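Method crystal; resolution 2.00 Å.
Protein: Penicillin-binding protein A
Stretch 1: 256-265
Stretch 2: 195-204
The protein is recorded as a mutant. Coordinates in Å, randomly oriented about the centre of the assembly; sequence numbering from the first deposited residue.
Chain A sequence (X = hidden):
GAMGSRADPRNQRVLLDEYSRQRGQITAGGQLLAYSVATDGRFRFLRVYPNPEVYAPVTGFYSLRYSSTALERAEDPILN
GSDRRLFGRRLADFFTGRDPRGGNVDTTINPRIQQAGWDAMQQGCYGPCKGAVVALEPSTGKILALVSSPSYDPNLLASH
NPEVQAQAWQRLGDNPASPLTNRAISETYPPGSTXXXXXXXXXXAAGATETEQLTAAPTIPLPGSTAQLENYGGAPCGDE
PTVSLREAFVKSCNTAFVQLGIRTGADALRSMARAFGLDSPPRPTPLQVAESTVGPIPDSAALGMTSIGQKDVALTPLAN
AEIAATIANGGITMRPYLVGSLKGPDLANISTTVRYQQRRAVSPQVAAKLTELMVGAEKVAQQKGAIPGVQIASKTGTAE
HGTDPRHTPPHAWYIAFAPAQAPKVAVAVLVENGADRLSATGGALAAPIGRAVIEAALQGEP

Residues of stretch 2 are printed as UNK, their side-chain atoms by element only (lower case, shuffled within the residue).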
# COMPACT_ATOMS: atom_id res chain seq x y z
N ALA A 256 -8.68 -21.42 -14.21
CA ALA A 256 -7.56 -22.20 -13.71
C ALA A 256 -7.29 -21.97 -12.23
O ALA A 256 -6.96 -22.90 -11.51
CB ALA A 256 -6.31 -21.91 -14.54
N PHE A 257 -7.40 -20.72 -11.76
CA PHE A 257 -7.21 -20.44 -10.34
C PHE A 257 -8.42 -20.78 -9.46
O PHE A 257 -8.26 -21.11 -8.28
CB PHE A 257 -6.68 -19.03 -10.13
CG PHE A 257 -5.24 -18.91 -10.51
CD1 PHE A 257 -4.25 -19.25 -9.60
CD2 PHE A 257 -4.88 -18.56 -11.81
CE1 PHE A 257 -2.91 -19.19 -9.96
CE2 PHE A 257 -3.54 -18.51 -12.18
CZ PHE A 257 -2.55 -18.82 -11.24
N VAL A 258 -9.61 -20.71 -10.04
CA VAL A 258 -10.81 -21.20 -9.34
C VAL A 258 -10.62 -22.69 -9.09
O VAL A 258 -10.75 -23.17 -7.95
CB VAL A 258 -12.10 -20.92 -10.17
CG1 VAL A 258 -13.31 -21.66 -9.59
CG2 VAL A 258 -12.37 -19.42 -10.24
N GLN A 259 -10.27 -23.42 -10.14
CA GLN A 259 -10.01 -24.86 -10.05
C GLN A 259 -8.86 -25.16 -9.08
O GLN A 259 -8.98 -26.02 -8.21
CB GLN A 259 -9.73 -25.43 -11.45
CG GLN A 259 -9.61 -26.96 -11.50
CD GLN A 259 -9.10 -27.44 -12.82
OE1 GLN A 259 -8.13 -26.91 -13.35
NE2 GLN A 259 -9.77 -28.44 -13.38
N LEU A 260 -7.76 -24.41 -9.20
CA LEU A 260 -6.59 -24.62 -8.35
C LEU A 260 -6.88 -24.35 -6.87
O LEU A 260 -6.46 -25.11 -6.01
CB LEU A 260 -5.41 -23.76 -8.83
CG LEU A 260 -4.12 -23.87 -8.00
CD1 LEU A 260 -3.50 -25.27 -8.13
CD2 LEU A 260 -3.11 -22.78 -8.36
N GLY A 261 -7.58 -23.25 -6.58
CA GLY A 261 -7.89 -22.89 -5.20
C GLY A 261 -8.82 -23.89 -4.53
O GLY A 261 -8.61 -24.29 -3.38
N ILE A 262 -9.87 -24.28 -5.24
CA ILE A 262 -10.77 -25.31 -4.73
C ILE A 262 -9.99 -26.61 -4.46
O ILE A 262 -10.17 -27.23 -3.42
CB ILE A 262 -12.00 -25.52 -5.64
CG1 ILE A 262 -12.91 -24.28 -5.58
CG2 ILE A 262 -12.77 -26.80 -5.27
CD1 ILE A 262 -13.89 -24.16 -6.74
N ARG A 263 -9.08 -26.97 -5.36
CA ARG A 263 -8.25 -28.16 -5.17
C ARG A 263 -7.36 -28.02 -3.94
O ARG A 263 -7.18 -28.96 -3.17
CB ARG A 263 -7.37 -28.38 -6.40
CG ARG A 263 -6.75 -29.76 -6.48
CD ARG A 263 -5.42 -29.74 -7.25
NE ARG A 263 -5.48 -29.71 -8.72
CZ ARG A 263 -6.49 -30.10 -9.51
NH1 ARG A 263 -7.62 -30.58 -9.01
NH2 ARG A 263 -6.34 -30.00 -10.83
N THR A 264 -6.79 -26.83 -3.76
CA THR A 264 -5.85 -26.58 -2.67
C THR A 264 -6.56 -26.56 -1.31
O THR A 264 -6.04 -27.08 -0.32
CB THR A 264 -5.04 -25.28 -2.94
OG1 THR A 264 -4.37 -25.41 -4.21
CG2 THR A 264 -4.00 -25.05 -1.86
N GLY A 265 -7.76 -25.98 -1.29
CA GLY A 265 -8.64 -26.04 -0.12
C GLY A 265 -8.65 -24.78 0.73
O GLY A 265 -7.67 -24.03 0.77
N UNK A 195 -4.46 -11.47 -5.99
CA UNK A 195 -4.55 -12.50 -4.96
C UNK A 195 -4.16 -13.90 -5.45
O UNK A 195 -3.87 -14.78 -4.65
c UNK A 195 -6.52 -14.79 -1.31
c UNK A 195 -5.93 -13.09 -2.91
c UNK A 195 -5.25 -12.41 -1.89
c UNK A 195 -5.94 -12.54 -4.31
c UNK A 195 -5.87 -14.09 -0.31
c UNK A 195 -5.23 -12.91 -0.60
c UNK A 195 -6.55 -14.29 -2.60
N UNK A 196 -4.13 -14.08 -6.77
CA UNK A 196 -3.62 -15.33 -7.36
C UNK A 196 -2.17 -15.58 -6.95
O UNK A 196 -1.67 -16.70 -7.05
c UNK A 196 -3.77 -15.31 -8.88
c UNK A 196 -5.19 -15.13 -9.36
n UNK A 196 -6.72 -14.18 -12.74
c UNK A 196 -6.67 -14.76 -11.36
c UNK A 196 -5.24 -14.89 -10.87
N UNK A 197 -1.48 -14.55 -6.47
CA UNK A 197 -0.16 -14.73 -5.88
C UNK A 197 -0.29 -15.60 -4.62
O UNK A 197 0.52 -16.50 -4.39
c UNK A 197 0.82 -12.59 -6.83
c UNK A 197 1.77 -13.58 -4.72
c UNK A 197 0.51 -13.38 -5.54
N UNK A 198 -1.30 -15.34 -3.80
CA UNK A 198 -1.51 -16.10 -2.57
C UNK A 198 -2.01 -17.51 -2.89
O UNK A 198 -1.53 -18.49 -2.31
c UNK A 198 -0.43 -13.95 -0.78
c UNK A 198 -2.74 -16.19 -0.34
c UNK A 198 -2.46 -15.36 -1.59
c UNK A 198 -1.90 -13.98 -1.22
N UNK A 199 -2.96 -17.60 -3.82
CA UNK A 199 -3.49 -18.90 -4.23
C UNK A 199 -2.35 -19.78 -4.75
O UNK A 199 -2.26 -20.96 -4.40
c UNK A 199 -4.60 -18.75 -5.30
c UNK A 199 -5.22 -20.12 -5.68
o UNK A 199 -5.61 -17.86 -4.83
N UNK A 200 -1.48 -19.20 -5.57
CA UNK A 200 -0.33 -19.92 -6.13
C UNK A 200 0.64 -20.35 -5.04
O UNK A 200 1.10 -21.50 -5.04
c UNK A 200 1.54 -19.86 -7.86
c UNK A 200 0.40 -19.08 -7.20
o UNK A 200 -0.54 -18.65 -8.19
N UNK A 201 0.96 -19.43 -4.13
CA UNK A 201 1.83 -19.72 -2.98
C UNK A 201 1.29 -20.89 -2.16
O UNK A 201 2.04 -21.80 -1.79
c UNK A 201 1.97 -18.46 -2.10
N UNK A 202 -0.01 -20.87 -1.87
CA UNK A 202 -0.64 -21.96 -1.12
C UNK A 202 -0.55 -23.30 -1.85
O UNK A 202 -0.26 -24.34 -1.22
c UNK A 202 -2.08 -21.63 -0.78
N UNK A 203 -0.80 -23.29 -3.16
CA UNK A 203 -0.68 -24.51 -3.96
C UNK A 203 0.75 -25.02 -4.00
O UNK A 203 0.99 -26.23 -3.82
c UNK A 203 -1.22 -24.30 -5.36
N UNK A 204 1.70 -24.12 -4.25
CA UNK A 204 3.13 -24.49 -4.28
C UNK A 204 3.64 -25.11 -2.97
O UNK A 204 4.36 -26.12 -2.99
c UNK A 204 4.81 -21.53 -6.29
c UNK A 204 4.01 -23.30 -4.70
c UNK A 204 4.35 -23.85 -7.15
c UNK A 204 3.93 -22.78 -6.14

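Position 195 carries seven carbons, one leading to a ring of six. The ring stays clear of stretch 1. This is Phe195.

Position 196 has four carbons in a row ending in a nitrogen, an unbranched chain that lies over one face of the Phe257 ring. It is Lys196. Its CB sits 4.1 Å from the centroid of the Phe257 ring, 13° off the normal, a CH-pi contact. Lys196 CD comes within 3.8 Å of Phe257 CD2.

Position 197 has three carbons, one carrying the other two. Its CA-to-CB bond points away from stretch 1. This is Val197.

Position 198 has four carbons, forked at the first, with one arm two carbons long. It does not reach stretch 1. This is Ile198.

Position 199 has one carbon carrying an oxygen and a carbon. The branch carbon faces Phe257, Leu260 and Gly261. The residue is Thr199. Its CG2 lies 3.9 Å from Gly261 CA and 4.1 Å from Phe257 O.

Position 200 repeats that pattern: one carbon with an oxygen and a carbon. The oxygen lies at the edge of the Phe257 ring. This is Thr200. Its OG1 is 3.0 Å from Phe257 CE1 and donates a hydrogen bond to Lys196 O at 2.5 Å, one turn back in its own helix.

Position 201 has a single carbon, out of reach of stretch 1. This is Ala201.

Position 202 also has a single carbon, which points toward stretch 1 and meets Thr264. It is Ala202. Its CB is 4.1 Å from Thr264 CG2.

Position 203 again has one carbon, set against Leu260 and Thr264. It is Ala203. Its CB lies 3.7 Å from Leu260 CD1 and 3.5 Å from Thr264 OG1.

Position 204 has four carbons, forked at the second. They do not touch stretch 1. This is Leu204.

The two helices cross at 45°, with axes 9.7 Å apart at closest approach. No hydrogen bond joins the stretches; the contact is packing, and it buries 370 Å². At one end Phe257 has Lys196 over a ring face and both threonines of stretch 2 near its edge. In the middle Gly261 has no side chain, and its CA is 6.0 Å from Thr199 CA. At the other end Thr264 and Leu260 pack on Ala203, whose small side chain accompanies a CA-to-CA distance of 5.7 Å between Ala203 and Thr264. Thr264 OG1 donates to Leu260 O at 2.8 Å.

Stretch 2 195-204: FKVITTAAAL
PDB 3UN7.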